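Local coordinates for protein fluoride-specific ion channel FluC (Bordetella pertussis, PDB 5NKQ) that conducts fluoride ions across the bacterial inner membrane with high selectivity over chloride, lowering the fluoride concentration inside the cell, at residues P61-P64 against A65-L69; R95-Y98 against A99-A102. All coordinates share one frame; numbering follows the deposited sequence.

Contact 1: P61-P64 against A65-L69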
ATOM      1  N   PRO A  61       0.006  23.691  12.567  1.00 44.20           N
ATOM      2  CA  PRO A  61       1.255  23.945  11.833  1.00 42.18           C
ATOM      3  C   PRO A  61       2.465  24.118  12.734  1.00 40.95           C
ATOM      4  O   PRO A  61       3.596  24.077  12.233  1.00 39.02           O
ATOM      5  CB  PRO A  61       0.950  25.233  11.059  1.00 45.28           C
ATOM      6  CG  PRO A  61      -0.076  25.926  11.890  1.00 45.78           C
ATOM      7  CD  PRO A  61      -0.918  24.838  12.500  1.00 45.53           C
ATOM      8  N   GLU A  62       2.269  24.308  14.040  1.00 39.53           N
ATOM      9  CA  GLU A  62       3.379  24.447  14.971  1.00 38.98           C
ATOM     10  C   GLU A  62       3.990  23.111  15.370  1.00 40.56           C
ATOM     11  O   GLU A  62       5.044  23.102  16.016  1.00 44.21           O
ATOM     12  CB  GLU A  62       2.924  25.194  16.230  1.00 40.89           C
ATOM     13  CG  GLU A  62       2.084  24.363  17.196  1.00 43.86           C
ATOM     14  CD  GLU A  62       0.663  24.133  16.712  1.00 45.05           C
ATOM     15  OE1 GLU A  62       0.273  24.723  15.683  1.00 44.94           O
ATOM     16  OE2 GLU A  62      -0.068  23.359  17.366  1.00 46.89           O
ATOM     17  N   TRP A  63       3.360  21.996  15.012  1.00 40.54           N
ATOM     18  CA  TRP A  63       3.907  20.690  15.344  1.00 39.43           C
ATOM     19  C   TRP A  63       5.240  20.484  14.631  1.00 41.58           C
ATOM     20  O   TRP A  63       5.343  20.764  13.428  1.00 43.44           O
ATOM     21  CB  TRP A  63       2.931  19.581  14.951  1.00 38.86           C
ATOM     22  CG  TRP A  63       1.814  19.366  15.925  1.00 40.85           C
ATOM     23  CD1 TRP A  63       1.604  20.036  17.094  1.00 40.54           C
ATOM     24  CD2 TRP A  63       0.754  18.410  15.814  1.00 42.70           C
ATOM     25  NE1 TRP A  63       0.477  19.557  17.718  1.00 40.54           N
ATOM     26  CE2 TRP A  63      -0.063  18.558  16.953  1.00 42.18           C
ATOM     27  CE3 TRP A  63       0.416  17.442  14.862  1.00 45.42           C
ATOM     28  CZ2 TRP A  63      -1.197  17.776  17.164  1.00 43.61           C
ATOM     29  CZ3 TRP A  63      -0.710  16.667  15.075  1.00 45.88           C
ATOM     30  CH2 TRP A  63      -1.504  16.839  16.217  1.00 45.89           C
ATOM     31  N   PRO A  64       6.274  20.009  15.324  1.00 40.02           N
ATOM     32  CA  PRO A  64       7.537  19.705  14.644  1.00 39.77           C
ATOM     33  C   PRO A  64       7.367  18.565  13.651  1.00 42.89           C
ATOM     34  O   PRO A  64       6.390  17.812  13.679  1.00 43.26           O
ATOM     35  CB  PRO A  64       8.477  19.316  15.792  1.00 42.09           C
ATOM     36  CG  PRO A  64       7.572  18.923  16.914  1.00 41.49           C
ATOM     37  CD  PRO A  64       6.350  19.776  16.775  1.00 38.92           C
ATOM     38  N   ALA A  65       8.352  18.444  12.757  1.00 40.52           N
ATOM     39  CA  ALA A  65       8.237  17.496  11.652  1.00 37.78           C
ATOM     40  C   ALA A  65       8.242  16.049  12.129  1.00 33.39           C
ATOM     41  O   ALA A  65       7.654  15.183  11.469  1.00 32.71           O
ATOM     42  CB  ALA A  65       9.365  17.720  10.646  1.00 38.23           C
ATOM     43  N   TRP A  66       8.885  15.760  13.263  1.00 29.67           N
ATOM     44  CA  TRP A  66       9.013  14.373  13.697  1.00 29.19           C
ATOM     45  C   TRP A  66       7.676  13.756  14.085  1.00 29.55           C
ATOM     46  O   TRP A  66       7.570  12.527  14.133  1.00 27.19           O
ATOM     47  CB  TRP A  66       9.999  14.263  14.864  1.00 30.96           C
ATOM     48  CG  TRP A  66       9.493  14.801  16.173  1.00 31.71           C
ATOM     49  CD1 TRP A  66       9.688  16.056  16.673  1.00 36.84           C
ATOM     50  CD2 TRP A  66       8.722  14.094  17.154  1.00 31.93           C
ATOM     51  NE1 TRP A  66       9.083  16.176  17.900  1.00 35.95           N
ATOM     52  CE2 TRP A  66       8.482  14.986  18.219  1.00 33.53           C
ATOM     53  CE3 TRP A  66       8.210  12.796  17.234  1.00 36.26           C
ATOM     54  CZ2 TRP A  66       7.752  14.622  19.347  1.00 35.18           C
ATOM     55  CZ3 TRP A  66       7.484  12.437  18.356  1.00 38.78           C
ATOM     56  CH2 TRP A  66       7.262  13.347  19.398  1.00 36.60           C
ATOM     57  N   ILE A  67       6.656  14.571  14.357  1.00 29.24           N
ATOM     58  CA  ILE A  67       5.346  14.026  14.693  1.00 33.09           C
ATOM     59  C   ILE A  67       4.707  13.380  13.469  1.00 31.52           C
ATOM     60  O   ILE A  67       4.279  12.222  13.511  1.00 30.78           O
ATOM     61  CB  ILE A  67       4.444  15.119  15.293  1.00 39.06           C
ATOM     62  CG1 ILE A  67       4.936  15.508  16.689  1.00 43.67           C
ATOM     63  CG2 ILE A  67       2.997  14.651  15.342  1.00 42.13           C
ATOM     64  CD1 ILE A  67       4.055  16.522  17.388  1.00 45.18           C
ATOM     65  N   ARG A  68       4.638  14.118  12.357  1.00 32.18           N
ATOM     66  CA  ARG A  68       4.031  13.561  11.152  1.00 36.46           C
ATOM     67  C   ARG A  68       4.888  12.459  10.544  1.00 35.79           C
ATOM     68  O   ARG A  68       4.357  11.547   9.902  1.00 37.03           O
ATOM     69  CB  ARG A  68       3.774  14.664  10.124  1.00 38.12           C
ATOM     70  CG  ARG A  68       5.016  15.373   9.615  1.00 42.13           C
ATOM     71  CD  ARG A  68       4.658  16.352   8.505  1.00 43.36           C
ATOM     72  NE  ARG A  68       5.807  17.129   8.052  1.00 42.40           N
ATOM     73  CZ  ARG A  68       6.137  18.322   8.535  1.00 44.02           C
ATOM     74  NH1 ARG A  68       5.403  18.879   9.490  1.00 44.53           N
ATOM     75  NH2 ARG A  68       7.199  18.960   8.065  1.00 45.36           N
ATOM     76  N   LEU A  69       6.207  12.519  10.738  1.00 35.98           N
ATOM     77  CA  LEU A  69       7.071  11.467  10.211  1.00 37.69           C
ATOM     78  C   LEU A  69       6.898  10.169  10.991  1.00 37.59           C
ATOM     79  O   LEU A  69       6.909   9.080  10.406  1.00 40.26           O
ATOM     80  CB  LEU A  69       8.529  11.925  10.236  1.00 35.89           C
ATOM     81  CG  LEU A  69       8.889  13.037   9.248  1.00 40.34           C
ATOM     82  CD1 LEU A  69      10.323  13.495   9.451  1.00 40.02           C
ATOM     83  CD2 LEU A  69       8.670  12.569   7.816  1.00 40.71           C
TER
HETATM   84  O   HOH W   1       4.232  17.556  11.924  1.00 41.46           O
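Ile67 reaches back from the N-terminal end of helix 65-79 to lie across the indole of Trp63, the two side chains meeting at about a right angle. Its CD1 sits over one face of the ring, 4.2 Å from the centroid of the five-membered ring of Trp63 and 22° off the normal, a CH-pi contact. The second branch works further along the same indole: Ile67 CG2 is 3.8 Å from Trp63 CE3. Both torsions of Ile67 matter here, since CG1 lies anti to the carbonyl carbon (chi1 -70°) and the chain then runs extended, which carries CD1 back to the loop. There it also meets the Pro64 ring, with CD1 of Ile67 4.0 Å from CD of Pro64.

Pro64 and Trp66 lie side by side and point the same way. The pyrrolidine comes obliquely to the indole, Pro64 CG standing 3.6 Å from Trp66 CD1, while Ile67 CG1 lies over the centre of one face of that same indole.

The backbone adds a weak bond from Ile67 N to Pro64 O (3.3 Å). A water gives Pro64 O a second partner at 2.8 Å, donating to it, and weakly accepts from Arg68 N and Arg68 NH1. The main partner of Arg68 lies beyond the turn: its NH2 forms a salt bridge with an acidic side chain of another protein's chain. Trp63 in turn stacks on His60, and Trp66 touches Asn8 of helix 6-30.

With a proline where the loop runs into the helix, this is local i, i+4 packing of Ile67 on Trp63 at the N-terminal end of helix 65-79, where the loop after helix 37-59 enters the transmembrane segment 65-94.

Contact 2: R95-Y98 against A99-A102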
ATOM      1  N   ARG A  95      -5.791 -18.298  -9.351  1.00 44.54           N
ATOM      2  CA  ARG A  95      -6.805 -19.273  -8.970  1.00 41.26           C
ATOM      3  C   ARG A  95      -8.012 -19.254  -9.899  1.00 44.79           C
ATOM      4  O   ARG A  95      -8.759 -20.237  -9.941  1.00 46.05           O
ATOM      5  CB  ARG A  95      -7.273 -19.023  -7.535  1.00 34.23           C
ATOM      6  CG  ARG A  95      -6.303 -19.483  -6.465  1.00 35.39           C
ATOM      7  CD  ARG A  95      -6.696 -18.909  -5.115  1.00 35.55           C
ATOM      8  NE  ARG A  95      -8.090 -19.189  -4.785  1.00 36.16           N
ATOM      9  CZ  ARG A  95      -8.823 -18.450  -3.958  1.00 40.92           C
ATOM     10  NH1 ARG A  95      -8.296 -17.374  -3.386  1.00 39.66           N
ATOM     11  NH2 ARG A  95     -10.085 -18.776  -3.711  1.00 37.34           N
ATOM     12  N   GLY A  96      -8.220 -18.164 -10.633  1.00 47.43           N
ATOM     13  CA  GLY A  96      -9.345 -18.042 -11.535  1.00 50.17           C
ATOM     14  C   GLY A  96     -10.547 -17.312 -10.977  1.00 51.79           C
ATOM     15  O   GLY A  96     -11.541 -17.157 -11.696  1.00 54.43           O
ATOM     16  N   VAL A  97     -10.496 -16.865  -9.722  1.00 47.98           N
ATOM     17  CA  VAL A  97     -11.606 -16.129  -9.127  1.00 45.86           C
ATOM     18  C   VAL A  97     -11.471 -14.652  -9.480  1.00 46.21           C
ATOM     19  O   VAL A  97     -11.149 -13.820  -8.625  1.00 44.66           O
ATOM     20  CB  VAL A  97     -11.669 -16.347  -7.603  1.00 43.65           C
ATOM     21  CG1 VAL A  97     -12.328 -17.682  -7.291  1.00 46.97           C
ATOM     22  CG2 VAL A  97     -10.275 -16.297  -6.988  1.00 38.87           C
ATOM     23  N   TYR A  98     -11.724 -14.321 -10.749  1.00 46.55           N
ATOM     24  CA  TYR A  98     -11.540 -12.948 -11.211  1.00 46.58           C
ATOM     25  C   TYR A  98     -12.521 -11.995 -10.541  1.00 47.08           C
ATOM     26  O   TYR A  98     -12.179 -10.839 -10.264  1.00 46.44           O
ATOM     27  CB  TYR A  98     -11.684 -12.884 -12.732  1.00 48.48           C
ATOM     28  CG  TYR A  98     -10.765 -13.829 -13.472  1.00 54.48           C
ATOM     29  CD1 TYR A  98      -9.430 -13.512 -13.677  1.00 55.99           C
ATOM     30  CD2 TYR A  98     -11.237 -15.038 -13.971  1.00 56.80           C
ATOM     31  CE1 TYR A  98      -8.586 -14.374 -14.353  1.00 58.47           C
ATOM     32  CE2 TYR A  98     -10.401 -15.905 -14.649  1.00 58.30           C
ATOM     33  CZ  TYR A  98      -9.077 -15.568 -14.838  1.00 61.35           C
ATOM     34  OH  TYR A  98      -8.241 -16.429 -15.513  1.00 64.23           O
ATOM     35  N   ALA A  99     -13.746 -12.457 -10.275  1.00 47.48           N
ATOM     36  CA  ALA A  99     -14.721 -11.606  -9.602  1.00 49.09           C
ATOM     37  C   ALA A  99     -14.317 -11.322  -8.162  1.00 50.71           C
ATOM     38  O   ALA A  99     -14.597 -10.236  -7.643  1.00 50.55           O
ATOM     39  CB  ALA A  99     -16.106 -12.250  -9.649  1.00 48.71           C
ATOM     40  N   THR A 100     -13.661 -12.280  -7.504  1.00 51.50           N
ATOM     41  CA  THR A 100     -13.185 -12.052  -6.145  1.00 52.98           C
ATOM     42  C   THR A 100     -11.992 -11.103  -6.134  1.00 48.02           C
ATOM     43  O   THR A 100     -11.883 -10.242  -5.252  1.00 45.79           O
ATOM     44  CB  THR A 100     -12.822 -13.384  -5.486  1.00 58.47           C
ATOM     45  OG1 THR A 100     -13.978 -14.229  -5.447  1.00 63.20           O
ATOM     46  CG2 THR A 100     -12.315 -13.165  -4.069  1.00 58.49           C
ATOM     47  N   ALA A 101     -11.091 -11.241  -7.109  1.00 45.05           N
ATOM     48  CA  ALA A 101      -9.931 -10.358  -7.179  1.00 43.66           C
ATOM     49  C   ALA A 101     -10.347  -8.919  -7.461  1.00 42.72           C
ATOM     50  O   ALA A 101      -9.820  -7.984  -6.848  1.00 40.85           O
ATOM     51  CB  ALA A 101      -8.957 -10.855  -8.245  1.00 42.01           C
ATOM     52  N   ALA A 102     -11.290  -8.724  -8.386  1.00 43.87           N
ATOM     53  CA  ALA A 102     -11.773  -7.378  -8.675  1.00 42.33           C
ATOM     54  C   ALA A 102     -12.502  -6.786  -7.477  1.00 40.45           C
ATOM     55  O   ALA A 102     -12.410  -5.580  -7.220  1.00 42.43           O
ATOM     56  CB  ALA A 102     -12.683  -7.398  -9.903  1.00 41.80           C
TER
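Val97 O accepts from Ala101 N at 3.0 Å, the first of two regular i to i+4 bonds that carry the chain into helix 98-126. The donor lies in the carbonyl plane, and the N-H...O angle is 158°. One residue on, Ala102 N gives its hydrogen to Tyr98 O, also at 3.0 Å; this bond is slightly straighter at 165°, although its donor is tilted 26° from the carbonyl plane. The carbonyls of the N-cap residue Val97 and of Tyr98, the first residue of the helix, are thus both engaged by the amides of Ala101 and Ala102, four residues further on.

The side chain of Val97 has no polar atom to offer the amides at the start of the helix. It lies beside Thr100 instead, the two side chains pointing the same way, with Val97 CB 3.8 Å from Thr100 CB. Thr100 OG1 lies anti to the carbonyl carbon, which brings the hydroxyl alongside the valine, 3.8 Å from Val97 CB. Thr100 is one turn before Tyr104, a fluoride-site residue whose side chain is about 5 Å from its own.

Across the cap residue, Tyr98 N makes a weak bond to Gly96 O at 3.0 Å, closing an inverse gamma turn centred on Val97. Gly96 has positive phi and ends helix 83-95 in a Schellman motif. The Arg95 guanidinium has Val97 CG2 over the centre of one face, while its NH2 is satisfied by a salt bridge to an acidic side chain of another protein's chain.

The connection folds helix 98-126 back against helix 83-95: Tyr98 touches Leu93, Thr100 touches Met92, and Ala101 touches both.

Overall arrangement
Both contacts are helix starts after short connections, and neither belongs to the core. Contact 1 is partly buried and contact 2 lies at the surface, on opposite sides of the chain's centre, with centres about 42 Å apart. They share no helix: contact 1 leads from helix 37-59 into helix 65-79, contact 2 from helix 83-95 into helix 98-126. Indole, proline and isoleucine packing dominates the first, with a weak backbone bond and a water; regular backbone bonds dominate the second, where side-chain packing is slight. Each also presents an arginine that forms a salt bridge with a chain of another protein.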